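Local coordinates for aminofutalosine deaminase (Helicobacter pylori, PDB 7LKK), which probably deaminates the adenine base of aminofutalosine in the menaquinone pathway, acting as a metal-dependent hydrolase of the amidohydrolase family, at residues 94-98 / 224-228; 231-235 / 253-259. All blocks are in the same frame, centred on the assembly; numbering follows the deposited sequence. Where two conformers were deposited one is given.

Contact 1. Residues 94-98 / 224-228. With MCF ((8R)-3-(5-S-methyl-5-thio-beta-D-ribofuranosyl)-3,6,7,8-tetrahydroimidazo[4,5-d][1,3]diazepin-8-ol), chain J.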
loop_
_atom_site.group_PDB
_atom_site.type_symbol
_atom_site.label_atom_id
_atom_site.label_comp_id
_atom_site.label_asym_id
_atom_site.label_seq_id
_atom_site.Cartn_x
_atom_site.Cartn_y
_atom_site.Cartn_z
ATOM N N GLY A 94 9.707 -12.531 2.700
ATOM C CA GLY A 94 9.136 -13.579 1.875
ATOM C C GLY A 94 8.793 -14.844 2.625
ATOM O O GLY A 94 8.084 -15.699 2.077
ATOM N N SER A 95 9.278 -14.992 3.855
ATOM C CA SER A 95 8.932 -16.107 4.721
ATOM C C SER A 95 9.227 -15.682 6.149
ATOM O O SER A 95 10.102 -14.845 6.388
ATOM C CB SER A 95 9.710 -17.378 4.359
ATOM O OG SER A 95 11.097 -17.206 4.588
ATOM N N PHE A 96 8.488 -16.255 7.098
ATOM C CA PHE A 96 8.780 -15.951 8.494
ATOM C C PHE A 96 10.084 -16.604 8.932
ATOM O O PHE A 96 10.895 -15.976 9.623
ATOM C CB PHE A 96 7.636 -16.399 9.401
ATOM C CG PHE A 96 7.901 -16.158 10.859
ATOM C CD1 PHE A 96 7.599 -14.936 11.435
ATOM C CD2 PHE A 96 8.477 -17.144 11.648
ATOM C CE1 PHE A 96 7.853 -14.706 12.774
ATOM C CE2 PHE A 96 8.733 -16.916 12.982
ATOM C CZ PHE A 96 8.421 -15.696 13.546
ATOM N N SER A 97 10.291 -17.867 8.554
ATOM C CA SER A 97 11.532 -18.554 8.898
ATOM C C SER A 97 12.741 -17.840 8.309
ATOM O O SER A 97 13.776 -17.701 8.973
ATOM C CB SER A 97 11.475 -20.003 8.417
ATOM O OG SER A 97 11.204 -20.065 7.027
ATOM N N GLY A 98 12.635 -17.391 7.058
ATOM C CA GLY A 98 13.712 -16.615 6.467
ATOM C C GLY A 98 13.961 -15.311 7.201
ATOM O O GLY A 98 15.107 -14.888 7.367
ATOM N N GLU A 224 1.884 -16.189 14.400
ATOM C CA GLU A 224 2.247 -15.277 13.326
ATOM C C GLU A 224 2.651 -15.994 12.043
ATOM O O GLU A 224 2.723 -15.355 10.988
ATOM C CB GLU A 224 3.387 -14.372 13.807
ATOM C CG GLU A 224 3.766 -13.238 12.882
ATOM C CD GLU A 224 4.890 -12.399 13.445
ATOM O OE1 GLU A 224 5.404 -12.744 14.532
ATOM O OE2 GLU A 224 5.256 -11.394 12.808
ATOM N N SER A 225 2.899 -17.300 12.097
ATOM C CA SER A 225 3.401 -18.012 10.933
ATOM C C SER A 225 2.871 -19.436 10.934
ATOM O O SER A 225 2.426 -19.958 11.960
ATOM C CB SER A 225 4.931 -18.027 10.901
ATOM O OG SER A 225 5.457 -18.744 12.006
ATOM N N LEU A 226 2.925 -20.058 9.754
ATOM C CA LEU A 226 2.644 -21.485 9.658
ATOM C C LEU A 226 3.694 -22.298 10.405
ATOM O O LEU A 226 3.379 -23.336 10.997
ATOM C CB LEU A 226 2.581 -21.909 8.190
ATOM C CG LEU A 226 2.351 -23.395 7.908
ATOM C CD1 LEU A 226 1.102 -23.898 8.619
ATOM C CD2 LEU A 226 2.265 -23.655 6.409
ATOM N N GLU A 227 4.949 -21.841 10.383
ATOM C CA GLU A 227 6.012 -22.546 11.094
ATOM C C GLU A 227 5.715 -22.622 12.586
ATOM O O GLU A 227 5.897 -23.674 13.210
ATOM C CB GLU A 227 7.355 -21.858 10.844
ATOM C CG GLU A 227 7.828 -21.912 9.395
ATOM C CD GLU A 227 7.456 -20.670 8.604
ATOM O OE1 GLU A 227 6.372 -20.105 8.853
ATOM O OE2 GLU A 227 8.249 -20.260 7.729
ATOM N N GLU A 228 5.254 -21.517 13.173
ATOM C CA GLU A 228 4.896 -21.530 14.588
ATOM C C GLU A 228 3.698 -22.435 14.847
ATOM O O GLU A 228 3.663 -23.155 15.852
ATOM C CB GLU A 228 4.614 -20.106 15.065
ATOM C CG GLU A 228 4.049 -20.020 16.471
ATOM C CD GLU A 228 3.641 -18.613 16.848
ATOM O OE1 GLU A 228 3.986 -17.671 16.101
ATOM O OE2 GLU A 228 2.968 -18.446 17.886
HETATM O O8 MCF J . 6.547 -8.598 15.871
HETATM C C8 MCF J . 7.511 -8.522 14.851
HETATM C C7 MCF J . 7.647 -9.826 14.072
HETATM N N6 MCF J . 7.387 -10.961 14.922
HETATM C C5 MCF J . 8.059 -11.064 16.198
HETATM N N4 MCF J . 8.999 -10.097 16.752
HETATM C C10 MCF J . 9.579 -8.822 16.263
HETATM C C9 MCF J . 8.883 -8.035 15.365
HETATM N N1 MCF J . 9.624 -6.967 15.110
HETATM C C2 MCF J . 10.750 -7.029 15.818
HETATM N N3 MCF J . 10.712 -8.160 16.528
HETATM C C1S MCF J . 11.819 -8.584 17.439
HETATM C C2S MCF J . 11.335 -9.153 18.793
HETATM O O2S MCF J . 11.095 -8.147 19.681
HETATM O O4S MCF J . 12.473 -9.550 16.912
HETATM C C4S MCF J . 13.123 -10.376 18.145
HETATM C C3S MCF J . 12.532 -9.985 19.238
HETATM O O3S MCF J . 13.478 -9.127 20.038
HETATM C C5S MCF J . 12.905 -11.863 17.925
HETATM S S5S MCF J . 14.266 -12.796 18.683
HETATM C C6S MCF J . 13.744 -14.517 18.931
#
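Phe96 lays one face of its ring over the hydroxyl of Ser225, with CD2 3.4 Å from OG, and its CE1 comes within 3.6 Å of Glu224 OE1. The edge of the same ring borders the ligand near N6, so the phenyl reaches from the first turn of its own helix to the start of helix 226-234 and the inhibitor. Both helices open with a serine N-cap: Ser95 OG accepts from Gly98 N at 2.9 Å, and Ser225 OG accepts from Glu228 N at 3.0 Å. Glu227 joins the two ends, its OE2 taking the Ser97 amide N at 3.3 Å (N-H...O angle 149°) and lying 3.0 Å from Ser97 OG. A carboxylate thus meets a backbone NH in the first turn of helix 96-106. Glu224 OE1 accepts from MCF N6 at 2.7 Å and 163°. Here a loop after strand 218-222, which is followed by helix 226-234, delivers a ligand-binding carboxylate at the mouth of a TIM barrel, as in metal-dependent deaminases of the amidohydrolase superfamily.

Contact 2. Residues 231-235 / 253-259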
loop_
_atom_site.group_PDB
_atom_site.type_symbol
_atom_site.label_atom_id
_atom_site.label_comp_id
_atom_site.label_asym_id
_atom_site.label_seq_id
_atom_site.Cartn_x
_atom_site.Cartn_y
_atom_site.Cartn_z
ATOM N N TRP A 231 4.795 -26.013 14.808
ATOM C CA TRP A 231 5.581 -26.278 16.007
ATOM C C TRP A 231 4.686 -26.384 17.234
ATOM O O TRP A 231 4.785 -27.344 18.008
ATOM C CB TRP A 231 6.628 -25.180 16.195
ATOM C CG TRP A 231 7.633 -25.464 17.277
ATOM C CD1 TRP A 231 7.892 -24.698 18.374
ATOM C CD2 TRP A 231 8.521 -26.587 17.352
ATOM N NE1 TRP A 231 8.884 -25.273 19.131
ATOM C CE2 TRP A 231 9.286 -26.434 18.525
ATOM C CE3 TRP A 231 8.745 -27.703 16.541
ATOM C CZ2 TRP A 231 10.256 -27.356 18.907
ATOM C CZ3 TRP A 231 9.708 -28.619 16.925
ATOM C CH2 TRP A 231 10.452 -28.439 18.097
ATOM N N VAL A 232 3.803 -25.402 17.425
ATOM C CA VAL A 232 2.965 -25.371 18.620
ATOM C C VAL A 232 2.039 -26.579 18.657
ATOM O O VAL A 232 1.873 -27.223 19.701
ATOM C CB VAL A 232 2.182 -24.047 18.677
ATOM C CG1 VAL A 232 1.042 -24.135 19.681
ATOM C CG2 VAL A 232 3.114 -22.895 19.022
ATOM N N GLU A 233 1.439 -26.925 17.517
ATOM C CA GLU A 233 0.425 -27.972 17.511
ATOM C C GLU A 233 1.037 -29.369 17.506
ATOM O O GLU A 233 0.549 -30.258 18.214
ATOM C CB GLU A 233 -0.505 -27.796 16.308
ATOM C CG GLU A 233 -1.541 -26.690 16.475
ATOM C CD GLU A 233 -2.263 -26.749 17.811
ATOM O OE1 GLU A 233 -2.419 -25.688 18.451
ATOM O OE2 GLU A 233 -2.690 -27.852 18.217
ATOM N N ASN A 234 2.100 -29.591 16.725
ATOM C CA ASN A 234 2.590 -30.942 16.484
ATOM C C ASN A 234 4.096 -31.107 16.665
ATOM O O ASN A 234 4.620 -32.188 16.369
ATOM C CB ASN A 234 2.198 -31.403 15.076
ATOM C CG ASN A 234 0.706 -31.593 14.924
ATOM O OD1 ASN A 234 0.144 -32.573 15.407
ATOM N ND2 ASN A 234 0.052 -30.650 14.257
ATOM N N SER A 235 4.804 -30.076 17.134
ATOM C CA SER A 235 6.254 -30.147 17.342
ATOM C C SER A 235 6.980 -30.586 16.072
ATOM O O SER A 235 7.931 -31.370 16.110
ATOM C CB SER A 235 6.600 -31.071 18.513
ATOM O OG SER A 235 6.323 -30.450 19.756
ATOM N N THR A 253 11.227 -30.372 21.246
ATOM C CA THR A 253 9.775 -30.365 21.304
ATOM C C THR A 253 9.286 -28.970 21.661
ATOM O O THR A 253 10.037 -28.133 22.172
ATOM C CB THR A 253 9.243 -31.380 22.323
ATOM O OG1 THR A 253 9.805 -31.102 23.613
ATOM C CG2 THR A 253 9.607 -32.796 21.903
ATOM N N SER A 254 8.010 -28.727 21.379
ATOM C CA SER A 254 7.423 -27.421 21.638
ATOM C C SER A 254 7.470 -27.089 23.124
ATOM O O SER A 254 7.383 -27.969 23.986
ATOM C CB SER A 254 5.977 -27.378 21.143
ATOM O OG SER A 254 5.352 -26.163 21.513
ATOM N N LEU A 255 7.644 -25.800 23.418
ATOM C CA LEU A 255 7.566 -25.333 24.794
ATOM C C LEU A 255 6.144 -25.371 25.337
ATOM O O LEU A 255 5.957 -25.218 26.549
ATOM C CB LEU A 255 8.122 -23.911 24.897
ATOM C CG LEU A 255 9.526 -23.693 24.330
ATOM C CD1 LEU A 255 9.909 -22.224 24.407
ATOM C CD2 LEU A 255 10.543 -24.557 25.068
ATOM N N TYR A 256 5.150 -25.566 24.474
ATOM C CA TYR A 256 3.749 -25.595 24.873
ATOM C C TYR A 256 3.037 -26.663 24.060
ATOM O O TYR A 256 3.171 -26.700 22.833
ATOM C CB TYR A 256 3.084 -24.230 24.662
ATOM C CG TYR A 256 3.769 -23.101 25.395
ATOM C CD1 TYR A 256 3.414 -22.778 26.697
ATOM C CD2 TYR A 256 4.775 -22.361 24.788
ATOM C CE1 TYR A 256 4.041 -21.750 27.372
ATOM C CE2 TYR A 256 5.408 -21.331 25.455
ATOM C CZ TYR A 256 5.034 -21.029 26.749
ATOM O OH TYR A 256 5.659 -20.004 27.417
ATOM N N GLU A 257 2.284 -27.527 24.739
ATOM C CA GLU A 257 1.538 -28.594 24.071
ATOM C C GLU A 257 0.196 -28.033 23.616
ATOM O O GLU A 257 -0.811 -28.118 24.319
ATOM C CB GLU A 257 1.366 -29.796 24.989
ATOM C CG GLU A 257 0.913 -31.054 24.261
ATOM C CD GLU A 257 1.883 -31.479 23.173
ATOM O OE1 GLU A 257 3.089 -31.623 23.467
ATOM O OE2 GLU A 257 1.439 -31.662 22.018
ATOM N N GLY A 258 0.189 -27.452 22.423
ATOM C CA GLY A 258 -1.017 -26.909 21.837
ATOM C C GLY A 258 -1.192 -25.427 22.123
ATOM O O GLY A 258 -0.632 -24.869 23.066
ATOM N N ALA A 259 -2.002 -24.786 21.281
ATOM C CA ALA A 259 -2.240 -23.354 21.430
ATOM C C ALA A 259 -2.945 -23.041 22.744
ATOM O O ALA A 259 -2.659 -22.019 23.381
ATOM C CB ALA A 259 -3.051 -22.832 20.245
#
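A helix C-terminus meeting an irregular loop defines this contact, in the excursion that follows helix 226-234 on the TIM-barrel scaffold. Helical geometry is lost at Ser235, where phi turns positive (54°), although its N still hydrogen-bonds to Trp231 O at 2.9 Å. Ser235 OG then accepts from Ser254 N at 2.9 Å and 162°, tying the exit of the helix to the returning chain. Beside it, Ser254 CB sits over the five-membered ring of Trp231, 4.2 Å from the centroid and 14° off the normal, a CH-pi contact; the indole NE1 is hydrogen-bonded to Tyr243 OH. Ser254 OG donates to Tyr256 O at 2.6 Å, a bond within the loop to the carbonyl of the residue that opens the inverse gamma turn centred on Glu257. Gly258, which closes the turn with a weak bond from its N to Tyr256 O (3.1 Å) and stands at the N-cap position of helix 259-264, also donates from N to Val232 O (3.2 Å, 141°); Ala259 N donates to Glu233 OE1 (3.0 Å, 144°). At Gly258 (phi/psi 94/159) a CB would be jammed against the preceding carbonyl. An apolar contact joins Val232 CG1 to Ala259 CB at 4.3 Å, and the Val232 side chain also touches Pro196.

In the fold
Both contacts use helix 226-234, at its two ends: contact 1 takes its N-terminal turn and contact 2 its last turn and exit, with their centres about 15 Å apart. They follow in series along the chain and do not otherwise touch. Their relation to the active site differs. Contact 1 holds Glu224, whose side chain lies about 4 Å from that of the iron ligand His221 and about 6 Å from the bound iron, and which shares MCF with Glu158, Asn138 and His275. Contact 2 is more remote: the Leu255 side chain is about 10 Å from MCF and that of Val232 about 11 Å from the side chain of His221. Helix 226-234 therefore starts just after the pocket residue Glu224 and ends against the loop 253-259.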